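Local coordinates for putative HpcE protein (Mycolicibacterium smegmatis, PDB 6V77) that is a zinc-bound member of the fumarylacetoacetate hydrolase (FAH) family, built on a mixed beta fold and assembled from two chains, at residues R2-I10 / G30-W40; H11-V19 / A51-V59. All blocks are in the same frame, centred on the assembly; numbering follows the deposited sequence. Where two conformers were deposited one is given.

Interaction 1 (R2-I10 / G30-W40). With SO4 (sulfate ion), chain P.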
ATOM      1  N   ARG B   2      14.184 -20.556   9.499  1.00 24.10           N
ATOM      2  CA  ARG B   2      14.625 -19.357   8.796  1.00 22.64           C
ATOM      3  C   ARG B   2      14.396 -19.537   7.308  1.00 22.87           C
ATOM      4  O   ARG B   2      14.668 -20.606   6.759  1.00 25.49           O
ATOM      5  CB  ARG B   2      16.113 -19.053   9.075  1.00 23.76           C
ATOM      6  CG  ARG B   2      16.376 -18.632  10.493  1.00 27.49           C
ATOM      7  CD  ARG B   2      17.870 -18.407  10.798  1.00 31.72           C
ATOM      8  NE  ARG B   2      17.998 -17.922  12.164  1.00 31.72           N
ATOM      9  CZ  ARG B   2      18.436 -16.714  12.496  1.00 37.66           C
ATOM     10  NH1 ARG B   2      18.841 -15.857  11.558  1.00 43.55           N
ATOM     11  NH2 ARG B   2      18.464 -16.367  13.763  1.00 37.26           N
ATOM     12  N   LEU B   3      13.928 -18.475   6.655  1.00 21.28           N
ATOM     13  CA  LEU B   3      13.650 -18.462   5.226  1.00 23.02           C
ATOM     14  C   LEU B   3      14.468 -17.355   4.570  1.00 22.95           C
ATOM     15  O   LEU B   3      14.755 -16.325   5.194  1.00 21.96           O
ATOM     16  CB  LEU B   3      12.156 -18.214   4.928  1.00 21.92           C
ATOM     17  CG  LEU B   3      11.148 -19.178   5.572  1.00 23.71           C
ATOM     18  CD1 LEU B   3       9.742 -18.822   5.121  1.00 26.86           C
ATOM     19  CD2 LEU B   3      11.500 -20.574   5.173  1.00 26.90           C
ATOM     20  N   ILE B   4      14.829 -17.567   3.306  1.00 23.31           N
ATOM     21  CA  ILE B   4      15.572 -16.571   2.540  1.00 24.28           C
ATOM     22  C   ILE B   4      15.091 -16.630   1.094  1.00 23.33           C
ATOM     23  O   ILE B   4      14.877 -17.711   0.533  1.00 24.63           O
ATOM     24  CB  ILE B   4      17.097 -16.777   2.659  1.00 25.12           C
ATOM     25  CG1 ILE B   4      17.877 -15.607   2.020  1.00 24.75           C
ATOM     26  CG2 ILE B   4      17.534 -18.124   2.101  1.00 25.90           C
ATOM     27  CD1 ILE B   4      19.397 -15.704   2.261  1.00 26.45           C
ATOM     28  N   ASN B   5      14.897 -15.457   0.513  1.00 24.62           N
ATOM     29  CA  ASN B   5      14.459 -15.296  -0.869  1.00 23.21           C
ATOM     30  C   ASN B   5      15.718 -15.134  -1.716  1.00 24.52           C
ATOM     31  O   ASN B   5      16.462 -14.172  -1.537  1.00 27.52           O
ATOM     32  CB  ASN B   5      13.533 -14.073  -0.957  1.00 26.27           C
ATOM     33  CG  ASN B   5      13.099 -13.746  -2.374  1.00 26.57           C
ATOM     34  OD1 ASN B   5      13.381 -14.499  -3.303  1.00 30.69           O
ATOM     35  ND2 ASN B   5      12.429 -12.596  -2.548  1.00 25.88           N
ATOM     36  N   LEU B   6      15.996 -16.104  -2.585  1.00 27.37           N
ATOM     37  CA  LEU B   6      17.180 -16.068  -3.436  1.00 29.38           C
ATOM     38  C   LEU B   6      16.734 -16.054  -4.887  1.00 26.96           C
ATOM     39  O   LEU B   6      16.085 -17.003  -5.343  1.00 29.35           O
ATOM     40  CB  LEU B   6      18.105 -17.260  -3.174  1.00 27.71           C
ATOM     41  CG  LEU B   6      18.731 -17.293  -1.777  1.00 26.11           C
ATOM     42  CD1 LEU B   6      19.433 -18.638  -1.567  1.00 26.96           C
ATOM     43  CD2 LEU B   6      19.708 -16.121  -1.602  1.00 27.58           C
ATOM     44  N   ASP B   7      17.090 -14.981  -5.600  1.00 28.52           N
ATOM     45  CA  ASP B   7      16.676 -14.783  -6.988  1.00 35.00           C
ATOM     46  C   ASP B   7      15.173 -15.009  -7.154  1.00 30.73           C
ATOM     47  O   ASP B   7      14.722 -15.633  -8.114  1.00 33.70           O
ATOM     48  CB  ASP B   7      17.470 -15.688  -7.929  1.00 30.65           C
ATOM     49  CG  ASP B   7      18.917 -15.280  -8.043  1.00 35.53           C
ATOM     50  OD1 ASP B   7      19.234 -14.088  -7.799  1.00 37.10           O
ATOM     51  OD2 ASP B   7      19.742 -16.149  -8.404  1.00 39.18           O
ATOM     52  N   GLY B   8      14.391 -14.502  -6.205  1.00 29.42           N
ATOM     53  CA  GLY B   8      12.939 -14.592  -6.289  1.00 28.11           C
ATOM     54  C   GLY B   8      12.317 -15.906  -5.869  1.00 29.59           C
ATOM     55  O   GLY B   8      11.076 -16.020  -5.893  1.00 32.05           O
ATOM     56  N   ARG B   9      13.115 -16.899  -5.482  1.00 29.26           N
ATOM     57  CA  ARG B   9      12.622 -18.213  -5.070  1.00 26.01           C
ATOM     58  C   ARG B   9      12.832 -18.401  -3.575  1.00 25.82           C
ATOM     59  O   ARG B   9      13.947 -18.201  -3.072  1.00 26.88           O
ATOM     60  CB  ARG B   9      13.358 -19.325  -5.816  1.00 25.12           C
ATOM     61  CG  ARG B   9      13.204 -19.263  -7.319  1.00 26.49           C
ATOM     62  CD  ARG B   9      13.911 -20.429  -7.968  1.00 35.17           C
ATOM     63  NE  ARG B   9      13.307 -21.700  -7.582  1.00 30.86           N
ATOM     64  CZ  ARG B   9      12.265 -22.235  -8.209  1.00 32.36           C
ATOM     65  NH1 ARG B   9      11.761 -23.400  -7.807  1.00 31.61           N
ATOM     66  NH2 ARG B   9      11.718 -21.600  -9.237  1.00 29.35           N
ATOM     67  N   ILE B  10      11.786 -18.805  -2.867  1.00 23.97           N
ATOM     68  CA  ILE B  10      11.901 -18.890  -1.413  1.00 22.41           C
ATOM     69  C   ILE B  10      12.619 -20.178  -1.033  1.00 24.63           C
ATOM     70  O   ILE B  10      12.365 -21.251  -1.600  1.00 24.92           O
ATOM     71  CB  ILE B  10      10.520 -18.752  -0.739  1.00 22.98           C
ATOM     72  CG1 ILE B  10      10.682 -18.551   0.774  1.00 25.28           C
ATOM     73  CG2 ILE B  10       9.601 -19.954  -1.047  1.00 23.79           C
ATOM     74  CD1 ILE B  10      11.418 -17.241   1.185  1.00 26.36           C
ATOM     75  N   GLY B  30       5.528 -22.513  -2.753  1.00 29.61           N
ATOM     76  CA  GLY B  30       6.490 -21.693  -3.451  1.00 30.53           C
ATOM     77  C   GLY B  30       6.358 -21.841  -4.952  1.00 30.41           C
ATOM     78  O   GLY B  30       5.421 -22.476  -5.456  1.00 30.88           O
ATOM     79  N   PRO B  31       7.307 -21.268  -5.712  1.00 25.96           N
ATOM     80  CA  PRO B  31       8.525 -20.596  -5.227  1.00 26.51           C
ATOM     81  C   PRO B  31       8.322 -19.142  -4.739  1.00 28.24           C
ATOM     82  O   PRO B  31       9.221 -18.591  -4.099  1.00 27.33           O
ATOM     83  CB  PRO B  31       9.438 -20.629  -6.460  1.00 30.86           C
ATOM     84  CG  PRO B  31       8.460 -20.606  -7.619  1.00 31.62           C
ATOM     85  CD  PRO B  31       7.344 -21.493  -7.168  1.00 32.85           C
ATOM     86  N   ASP B  32       7.177 -18.532  -5.027  1.00 29.32           N
ATOM     87  CA  ASP B  32       6.931 -17.160  -4.586  0.57 32.04           C
ATOM     88  C   ASP B  32       6.813 -17.115  -3.066  1.00 31.98           C
ATOM     89  O   ASP B  32       6.024 -17.871  -2.490  1.00 29.91           O
ATOM     90  CB  ASP B  32       5.659 -16.614  -5.243  0.57 37.82           C
ATOM     91  CG  ASP B  32       5.147 -15.329  -4.593  0.57 41.91           C
ATOM     92  OD1 ASP B  32       5.954 -14.434  -4.251  0.57 40.49           O
ATOM     93  OD2 ASP B  32       3.912 -15.195  -4.461  0.57 47.14           O
ATOM     94  N   PRO B  33       7.580 -16.253  -2.378  1.00 27.86           N
ATOM     95  CA  PRO B  33       7.461 -16.203  -0.910  1.00 25.47           C
ATOM     96  C   PRO B  33       6.040 -15.957  -0.429  1.00 25.52           C
ATOM     97  O   PRO B  33       5.609 -16.599   0.535  1.00 32.61           O
ATOM     98  CB  PRO B  33       8.407 -15.055  -0.525  1.00 28.04           C
ATOM     99  CG  PRO B  33       9.432 -15.035  -1.617  1.00 28.27           C
ATOM    100  CD  PRO B  33       8.632 -15.347  -2.877  1.00 32.99           C
ATOM    101  N   GLN B  34       5.279 -15.071  -1.077  1.00 29.55           N
ATOM    102  CA  GLN B  34       3.942 -14.799  -0.549  1.00 33.83           C
ATOM    103  C   GLN B  34       3.055 -16.043  -0.559  1.00 39.29           C
ATOM    104  O   GLN B  34       2.127 -16.122   0.253  1.00 38.01           O
ATOM    105  CB  GLN B  34       3.248 -13.663  -1.312  1.00 42.62           C
ATOM    106  CG  GLN B  34       4.079 -12.368  -1.557  1.00 40.63           C
ATOM    107  CD  GLN B  34       4.480 -11.557  -0.299  1.00 39.31           C
ATOM    108  OE1 GLN B  34       5.537 -10.949  -0.298  1.00 29.81           O
ATOM    109  NE2 GLN B  34       3.621 -11.497   0.724  1.00 30.64           N
ATOM    110  N   ASP B  35       3.336 -17.033  -1.421  1.00 40.83           N
ATOM    111  CA  ASP B  35       2.540 -18.264  -1.420  1.00 46.28           C
ATOM    112  C   ASP B  35       2.711 -19.023  -0.118  1.00 44.58           C
ATOM    113  O   ASP B  35       1.784 -19.703   0.340  1.00 35.99           O
ATOM    114  CB  ASP B  35       2.926 -19.180  -2.587  1.00 45.34           C
ATOM    115  CG  ASP B  35       2.215 -20.551  -2.526  1.00 42.37           C
ATOM    116  OD1 ASP B  35       0.999 -20.590  -2.775  1.00 43.22           O
ATOM    117  OD2 ASP B  35       2.859 -21.588  -2.227  1.00 39.58           O
ATOM    118  N   LEU B  36       3.904 -18.958   0.468  1.00 32.86           N
ATOM    119  CA  LEU B  36       4.116 -19.611   1.749  1.00 32.44           C
ATOM    120  C   LEU B  36       3.274 -18.960   2.828  1.00 32.89           C
ATOM    121  O   LEU B  36       2.622 -19.651   3.616  1.00 29.87           O
ATOM    122  CB  LEU B  36       5.590 -19.570   2.141  1.00 28.79           C
ATOM    123  CG  LEU B  36       6.364 -20.835   1.838  1.00 34.48           C
ATOM    124  CD1 LEU B  36       6.209 -21.219   0.391  1.00 34.90           C
ATOM    125  CD2 LEU B  36       7.810 -20.605   2.185  1.00 28.79           C
ATOM    126  N   TYR B  37       3.276 -17.623   2.883  1.00 27.67           N
ATOM    127  CA  TYR B  37       2.524 -16.950   3.938  1.00 28.78           C
ATOM    128  C   TYR B  37       1.041 -17.222   3.791  1.00 26.62           C
ATOM    129  O   TYR B  37       0.338 -17.405   4.792  1.00 24.01           O
ATOM    130  CB  TYR B  37       2.830 -15.447   3.938  1.00 22.25           C
ATOM    131  CG  TYR B  37       4.324 -15.219   4.020  1.00 21.82           C
ATOM    132  CD1 TYR B  37       5.090 -15.853   4.998  1.00 22.44           C
ATOM    133  CD2 TYR B  37       4.983 -14.426   3.079  1.00 28.12           C
ATOM    134  CE1 TYR B  37       6.462 -15.686   5.062  1.00 30.44           C
ATOM    135  CE2 TYR B  37       6.365 -14.253   3.135  1.00 27.25           C
ATOM    136  CZ  TYR B  37       7.093 -14.880   4.128  1.00 27.16           C
ATOM    137  OH  TYR B  37       8.454 -14.740   4.194  1.00 26.63           O
ATOM    138  N   GLN B  38       0.547 -17.289   2.548  1.00 24.98           N
ATOM    139  CA  GLN B  38      -0.869 -17.546   2.346  1.00 26.39           C
ATOM    140  C   GLN B  38      -1.244 -18.946   2.816  1.00 26.24           C
ATOM    141  O   GLN B  38      -2.388 -19.176   3.216  1.00 27.56           O
ATOM    142  CB  GLN B  38      -1.229 -17.347   0.872  1.00 29.58           C
ATOM    143  CG  GLN B  38      -2.697 -17.459   0.574  1.00 42.09           C
ATOM    144  CD  GLN B  38      -3.518 -16.359   1.231  1.00 58.07           C
ATOM    145  OE1 GLN B  38      -3.063 -15.223   1.357  1.00 64.16           O
ATOM    146  NE2 GLN B  38      -4.726 -16.696   1.660  1.00 56.25           N
ATOM    147  N   HIS B  39      -0.299 -19.883   2.791  1.00 24.93           N
ATOM    148  CA  HIS B  39      -0.541 -21.251   3.228  1.00 25.88           C
ATOM    149  C   HIS B  39       0.411 -21.615   4.366  1.00 27.16           C
ATOM    150  O   HIS B  39       0.965 -22.715   4.401  1.00 23.48           O
ATOM    151  CB  HIS B  39      -0.395 -22.226   2.062  1.00 31.04           C
ATOM    152  CG  HIS B  39      -1.266 -21.898   0.889  1.00 35.55           C
ATOM    153  ND1 HIS B  39      -2.616 -22.179   0.856  1.00 37.46           N
ATOM    154  CD2 HIS B  39      -0.975 -21.308  -0.295  1.00 37.37           C
ATOM    155  CE1 HIS B  39      -3.120 -21.779  -0.298  1.00 36.56           C
ATOM    156  NE2 HIS B  39      -2.146 -21.245  -1.013  1.00 36.43           N
ATOM    157  N   TRP B  40       0.557 -20.695   5.326  1.00 24.18           N
ATOM    158  CA  TRP B  40       1.618 -20.777   6.338  1.00 26.11           C
ATOM    159  C   TRP B  40       1.520 -22.046   7.178  1.00 25.90           C
ATOM    160  O   TRP B  40       2.509 -22.765   7.348  1.00 25.98           O
ATOM    161  CB  TRP B  40       1.570 -19.541   7.241  1.00 26.35           C
ATOM    162  CG  TRP B  40       2.720 -19.451   8.233  1.00 26.14           C
ATOM    163  CD1 TRP B  40       2.635 -19.453   9.595  1.00 23.14           C
ATOM    164  CD2 TRP B  40       4.119 -19.337   7.921  1.00 25.59           C
ATOM    165  NE1 TRP B  40       3.896 -19.351  10.151  1.00 24.80           N
ATOM    166  CE2 TRP B  40       4.819 -19.273   9.141  1.00 26.63           C
ATOM    167  CE3 TRP B  40       4.839 -19.269   6.727  1.00 25.64           C
ATOM    168  CZ2 TRP B  40       6.222 -19.156   9.202  1.00 24.80           C
ATOM    169  CZ3 TRP B  40       6.226 -19.144   6.789  1.00 24.33           C
ATOM    170  CH2 TRP B  40       6.893 -19.100   8.018  1.00 25.16           C
TER
HETATM  171  S   SO4 P 306       8.960 -24.025 -10.396  0.82101.40           S
HETATM  172  O1  SO4 P 306       9.824 -24.796  -9.502  0.82 98.83           O
HETATM  173  O2  SO4 P 306       9.748 -22.994 -11.063  0.82102.13           O
HETATM  174  O3  SO4 P 306       7.879 -23.395  -9.644  0.82 96.63           O
HETATM  175  O4  SO4 P 306       8.379 -24.928 -11.386  0.82109.05           O
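I10 reaches over P33 and L36 from the second strand of an N-terminal beta hairpin, and the way its atoms are shared out shows how a short helix can be seated on a hairpin. With CG1 anti to the backbone N (chi1 -168°), L36 CD2 sits against both I10 CG1 and CG2, 3.8 Å from each, while P33 lies against I10 CB and the CD1 end; both cross the isoleucine obliquely. The same methyl of L36 is shared with L3, whose CD1 lies 3.9 Å from L36 CD2; L3 CD1 also comes in the plane of the W40 ring, touching its edge at CZ3. N5 crosses P33 at about a right angle, and its ND2 is held by S64 O.

Backbone and charge take over next to the turn of the hairpin (type I', L6 to R9). I10 N donates to P31 O (2.9 Å), in the carbonyl plane, just after a cis peptide bond. Bent at chi3 (64°), R9 lays one guanidinium face over P31 CB, which sits 3.6 Å above its centre. NH1 and NH2 grip O1 and O2 of a sulfate ion, probably from the crystallisation liquor, while NE pairs with D20. Helix 33-38 therefore packs against strands 2-6 and 9-14, with strand 177-185 touching L3, Y37 and W40 and helix 21-24 flanking R9, I10 and P31.

Interaction 2 (H11-V19 / A51-V59)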
ATOM      1  N   HIS B  11      13.559 -20.061  -0.097  1.00 22.73           N
ATOM      2  CA  HIS B  11      14.358 -21.178   0.372  1.00 23.41           C
ATOM      3  C   HIS B  11      14.243 -21.320   1.878  1.00 29.82           C
ATOM      4  O   HIS B  11      14.069 -20.336   2.601  1.00 26.07           O
ATOM      5  CB  HIS B  11      15.850 -20.992   0.042  1.00 24.43           C
ATOM      6  CG  HIS B  11      16.195 -21.230  -1.395  1.00 27.67           C
ATOM      7  ND1 HIS B  11      15.696 -20.457  -2.419  1.00 27.62           N
ATOM      8  CD2 HIS B  11      17.018 -22.138  -1.972  1.00 28.40           C
ATOM      9  CE1 HIS B  11      16.183 -20.889  -3.571  1.00 27.92           C
ATOM     10  NE2 HIS B  11      16.985 -21.911  -3.326  1.00 30.65           N
ATOM     11  N   LEU B  12      14.395 -22.560   2.337  1.00 21.68           N
ATOM     12  CA  LEU B  12      14.485 -22.878   3.751  1.00 28.21           C
ATOM     13  C   LEU B  12      15.957 -22.943   4.131  1.00 33.12           C
ATOM     14  O   LEU B  12      16.759 -23.532   3.400  1.00 28.59           O
ATOM     15  CB  LEU B  12      13.775 -24.214   4.025  1.00 31.40           C
ATOM     16  CG  LEU B  12      13.557 -24.720   5.451  1.00 45.23           C
ATOM     17  CD1 LEU B  12      12.754 -23.739   6.282  1.00 35.60           C
ATOM     18  CD2 LEU B  12      12.857 -26.069   5.402  1.00 47.65           C
ATOM     19  N   VAL B  13      16.318 -22.294   5.237  1.00 27.68           N
ATOM     20  CA  VAL B  13      17.672 -22.381   5.773  1.00 30.92           C
ATOM     21  C   VAL B  13      17.806 -23.713   6.499  1.00 34.23           C
ATOM     22  O   VAL B  13      17.050 -23.997   7.433  1.00 40.29           O
ATOM     23  CB  VAL B  13      17.974 -21.211   6.718  1.00 32.98           C
ATOM     24  CG1 VAL B  13      19.270 -21.494   7.528  1.00 37.23           C
ATOM     25  CG2 VAL B  13      18.080 -19.906   5.940  1.00 35.33           C
ATOM     26  N   THR B  14      18.754 -24.541   6.058  1.00 34.24           N
ATOM     27  CA  THR B  14      18.986 -25.862   6.640  1.00 43.06           C
ATOM     28  C   THR B  14      20.468 -25.980   6.954  1.00 42.33           C
ATOM     29  O   THR B  14      21.284 -26.154   6.042  1.00 38.08           O
ATOM     30  CB  THR B  14      18.555 -26.977   5.686  1.00 43.76           C
ATOM     31  OG1 THR B  14      19.387 -26.945   4.518  1.00 48.00           O
ATOM     32  CG2 THR B  14      17.097 -26.806   5.276  1.00 42.30           C
ATOM     33  N   GLY B  15      20.817 -25.886   8.234  1.00 39.84           N
ATOM     34  CA  GLY B  15      22.225 -25.908   8.596  1.00 46.80           C
ATOM     35  C   GLY B  15      22.939 -24.699   8.031  1.00 48.78           C
ATOM     36  O   GLY B  15      22.491 -23.554   8.178  1.00 50.94           O
ATOM     37  N   ASP B  16      24.062 -24.951   7.366  1.00 50.14           N
ATOM     38  CA  ASP B  16      24.879 -23.890   6.791  1.00 53.94           C
ATOM     39  C   ASP B  16      24.482 -23.544   5.366  1.00 53.82           C
ATOM     40  O   ASP B  16      25.052 -22.611   4.791  1.00 58.23           O
ATOM     41  CB  ASP B  16      26.355 -24.292   6.830  1.00 58.72           C
ATOM     42  CG  ASP B  16      26.768 -24.835   8.176  1.00 72.03           C
ATOM     43  OD1 ASP B  16      26.631 -24.100   9.179  1.00 72.98           O
ATOM     44  OD2 ASP B  16      27.203 -26.006   8.235  1.00 77.91           O
ATOM     45  N   GLY B  17      23.519 -24.260   4.788  1.00 44.23           N
ATOM     46  CA  GLY B  17      23.093 -23.983   3.429  1.00 36.08           C
ATOM     47  C   GLY B  17      21.595 -23.757   3.302  1.00 33.51           C
ATOM     48  O   GLY B  17      20.928 -23.424   4.290  1.00 37.06           O
ATOM     49  N   VAL B  18      21.042 -23.940   2.102  1.00 28.52           N
ATOM     50  CA  VAL B  18      19.617 -23.693   1.875  1.00 26.41           C
ATOM     51  C   VAL B  18      19.011 -24.769   0.985  1.00 32.06           C
ATOM     52  O   VAL B  18      19.710 -25.510   0.292  1.00 31.71           O
ATOM     53  CB  VAL B  18      19.325 -22.309   1.240  1.00 34.89           C
ATOM     54  CG1 VAL B  18      19.615 -21.186   2.227  1.00 37.17           C
ATOM     55  CG2 VAL B  18      20.107 -22.126  -0.061  1.00 31.94           C
ATOM     56  N   VAL B  19      17.680 -24.822   1.001  1.00 28.29           N
ATOM     57  CA  VAL B  19      16.900 -25.769   0.214  1.00 27.90           C
ATOM     58  C   VAL B  19      15.776 -25.014  -0.484  1.00 28.69           C
ATOM     59  O   VAL B  19      15.023 -24.280   0.163  1.00 26.72           O
ATOM     60  CB  VAL B  19      16.324 -26.892   1.095  1.00 25.26           C
ATOM     61  CG1 VAL B  19      15.239 -27.642   0.345  1.00 32.79           C
ATOM     62  CG2 VAL B  19      17.460 -27.833   1.540  1.00 29.27           C
ATOM     63  N   ALA B  51      11.222 -34.765   4.011  1.00 29.11           N
ATOM     64  CA  ALA B  51      12.546 -35.299   3.705  1.00 28.38           C
ATOM     65  C   ALA B  51      13.222 -34.338   2.729  1.00 32.64           C
ATOM     66  O   ALA B  51      12.886 -34.311   1.540  1.00 30.24           O
ATOM     67  CB  ALA B  51      12.440 -36.699   3.111  1.00 30.03           C
ATOM     68  N   LEU B  52      14.157 -33.557   3.221  1.00 27.87           N
ATOM     69  CA  LEU B  52      14.717 -32.518   2.366  1.00 31.74           C
ATOM     70  C   LEU B  52      15.971 -33.010   1.649  1.00 28.74           C
ATOM     71  O   LEU B  52      16.664 -33.897   2.138  1.00 31.56           O
ATOM     72  CB  LEU B  52      15.061 -31.278   3.193  1.00 30.03           C
ATOM     73  CG  LEU B  52      13.892 -30.610   3.920  1.00 30.97           C
ATOM     74  CD1 LEU B  52      14.401 -29.459   4.764  1.00 38.00           C
ATOM     75  CD2 LEU B  52      12.827 -30.141   2.932  1.00 28.00           C
ATOM     76  N   PRO B  53      16.302 -32.455   0.495  1.00 32.17           N
ATOM     77  CA  PRO B  53      17.579 -32.810  -0.133  1.00 34.72           C
ATOM     78  C   PRO B  53      18.748 -32.197   0.627  1.00 38.92           C
ATOM     79  O   PRO B  53      18.544 -31.458   1.597  1.00 37.14           O
ATOM     80  CB  PRO B  53      17.441 -32.227  -1.542  1.00 37.64           C
ATOM     81  CG  PRO B  53      16.586 -31.036  -1.347  1.00 35.71           C
ATOM     82  CD  PRO B  53      15.576 -31.443  -0.285  1.00 33.23           C
ATOM     83  N   ALA B  54      19.972 -32.498   0.200  1.00 37.17           N
ATOM     84  CA  ALA B  54      21.143 -31.923   0.839  1.00 33.76           C
ATOM     85  C   ALA B  54      21.112 -30.401   0.683  1.00 35.59           C
ATOM     86  O   ALA B  54      20.625 -29.888  -0.325  1.00 32.27           O
ATOM     87  CB  ALA B  54      22.419 -32.490   0.227  1.00 36.82           C
ATOM     88  N   PRO B  55      21.603 -29.660   1.674  1.00 39.70           N
ATOM     89  CA  PRO B  55      21.627 -28.197   1.553  1.00 40.52           C
ATOM     90  C   PRO B  55      22.551 -27.769   0.431  1.00 47.63           C
ATOM     91  O   PRO B  55      23.575 -28.405   0.164  1.00 51.36           O
ATOM     92  CB  PRO B  55      22.167 -27.726   2.910  1.00 41.92           C
ATOM     93  CG  PRO B  55      22.208 -28.922   3.787  1.00 41.93           C
ATOM     94  CD  PRO B  55      22.227 -30.133   2.919  1.00 42.95           C
ATOM     95  N   SER B  56      22.184 -26.674  -0.222  1.00 42.99           N
ATOM     96  CA  SER B  56      23.020 -26.031  -1.222  1.00 50.46           C
ATOM     97  C   SER B  56      23.573 -24.716  -0.683  1.00 45.05           C
ATOM     98  O   SER B  56      23.061 -24.148   0.286  1.00 34.92           O
ATOM     99  CB  SER B  56      22.229 -25.775  -2.508  1.00 53.31           C
ATOM    100  OG  SER B  56      21.657 -26.975  -2.985  1.00 59.52           O
ATOM    101  N   ALA B  57      24.625 -24.226  -1.334  1.00 49.96           N
ATOM    102  CA  ALA B  57      25.194 -22.938  -0.963  1.00 46.21           C
ATOM    103  C   ALA B  57      24.246 -21.798  -1.316  1.00 39.54           C
ATOM    104  O   ALA B  57      23.558 -21.834  -2.336  1.00 40.80           O
ATOM    105  CB  ALA B  57      26.534 -22.725  -1.671  1.00 46.48           C
ATOM    106  N   ARG B  58      24.206 -20.782  -0.457  1.00 32.06           N
ATOM    107  CA  ARG B  58      23.442 -19.569  -0.731  0.61 31.20           C
ATOM    108  C   ARG B  58      24.062 -18.857  -1.925  1.00 32.51           C
ATOM    109  O   ARG B  58      25.183 -18.366  -1.823  1.00 38.58           O
ATOM    110  CB  ARG B  58      23.473 -18.641   0.482  0.61 37.27           C
ATOM    111  CG  ARG B  58      22.403 -18.810   1.538  0.61 41.14           C
ATOM    112  CD  ARG B  58      22.714 -17.848   2.685  0.61 41.36           C
ATOM    113  NE  ARG B  58      21.935 -18.078   3.906  0.61 34.79           N
ATOM    114  CZ  ARG B  58      22.125 -19.099   4.738  0.61 33.04           C
ATOM    115  NH1 ARG B  58      21.385 -19.211   5.833  0.61 33.89           N
ATOM    116  NH2 ARG B  58      23.025 -20.027   4.464  0.61 33.56           N
ATOM    117  N   VAL B  59      23.350 -18.778  -3.051  1.00 32.72           N
ATOM    118  CA  VAL B  59      23.826 -17.985  -4.182  1.00 37.16           C
ATOM    119  C   VAL B  59      22.641 -17.254  -4.790  1.00 37.40           C
ATOM    120  O   VAL B  59      21.498 -17.700  -4.690  1.00 35.78           O
ATOM    121  CB  VAL B  59      24.547 -18.820  -5.266  1.00 49.02           C
ATOM    122  CG1 VAL B  59      25.874 -19.377  -4.738  1.00 52.90           C
ATOM    123  CG2 VAL B  59      23.642 -19.920  -5.786  1.00 41.28           C
TER
HETATM  124  O   HOH W   1      22.997 -21.296   7.452  1.00 46.51           O
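R58, in the conformer described here, one of two deposited, lies across V18 at the edge of a beta hairpin, strands 9-14 and 17-20 joined by a type II' turn from T14 to G17, along which an irregular segment is laid. From CB the chain runs extended through CG to NE. R58 CG touches V18 CG1 at 3.7 Å, and the same methyl sits 4.1 Å above the centre of the guanidinium, so one valine branch supports both the stem and the flat head. At the tip the nitrogens part: NH1 meets both methyls of V13 and forms a salt bridge with E182, whereas NH2 gives a weak and doubtful bond to O of the poorly ordered D16.

The backbone holds the segment in place through a single antiparallel bridge, a hydrogen-bonded pair. V18 N donates to S56 O at 2.7 Å, and S56 N returns a nearly straight bond to V18 O (178°). On the other side of this bridge along the segment, L52 CD1 touches both L12 CD2 and T14 CG2, and V19 CG1 rests 3.9 Å from P53 CD. P55 lies against the threonine hydroxyl: T14 OG1 is buried without a polar partner in the model, 3.3 Å from P55 CB.

How the interactions relate
Both interactions draw on strand 9-14, which is shared out between them: its first residues belong to 2-10, the rest to 11-19. Strand 2-6 lies beside it, and the contacts meet through backbone pairs I4 with H11 and R2 with V13, and through L3 packed on L12. Interaction 1 is the more buried: a helix laid on the sheet, held chiefly by aliphatic side chains and proline rings, with W40 at the margin and R9 at its outer edge. Interaction 2 lies further out, its centre about 23 Å from the centre of the chain, that of interaction 1 about 15 Å; it combines a backbone bridge, an arginine laid over V18, and leucine and proline packing. E182 pairs with R2 and, in the conformer described, with R58.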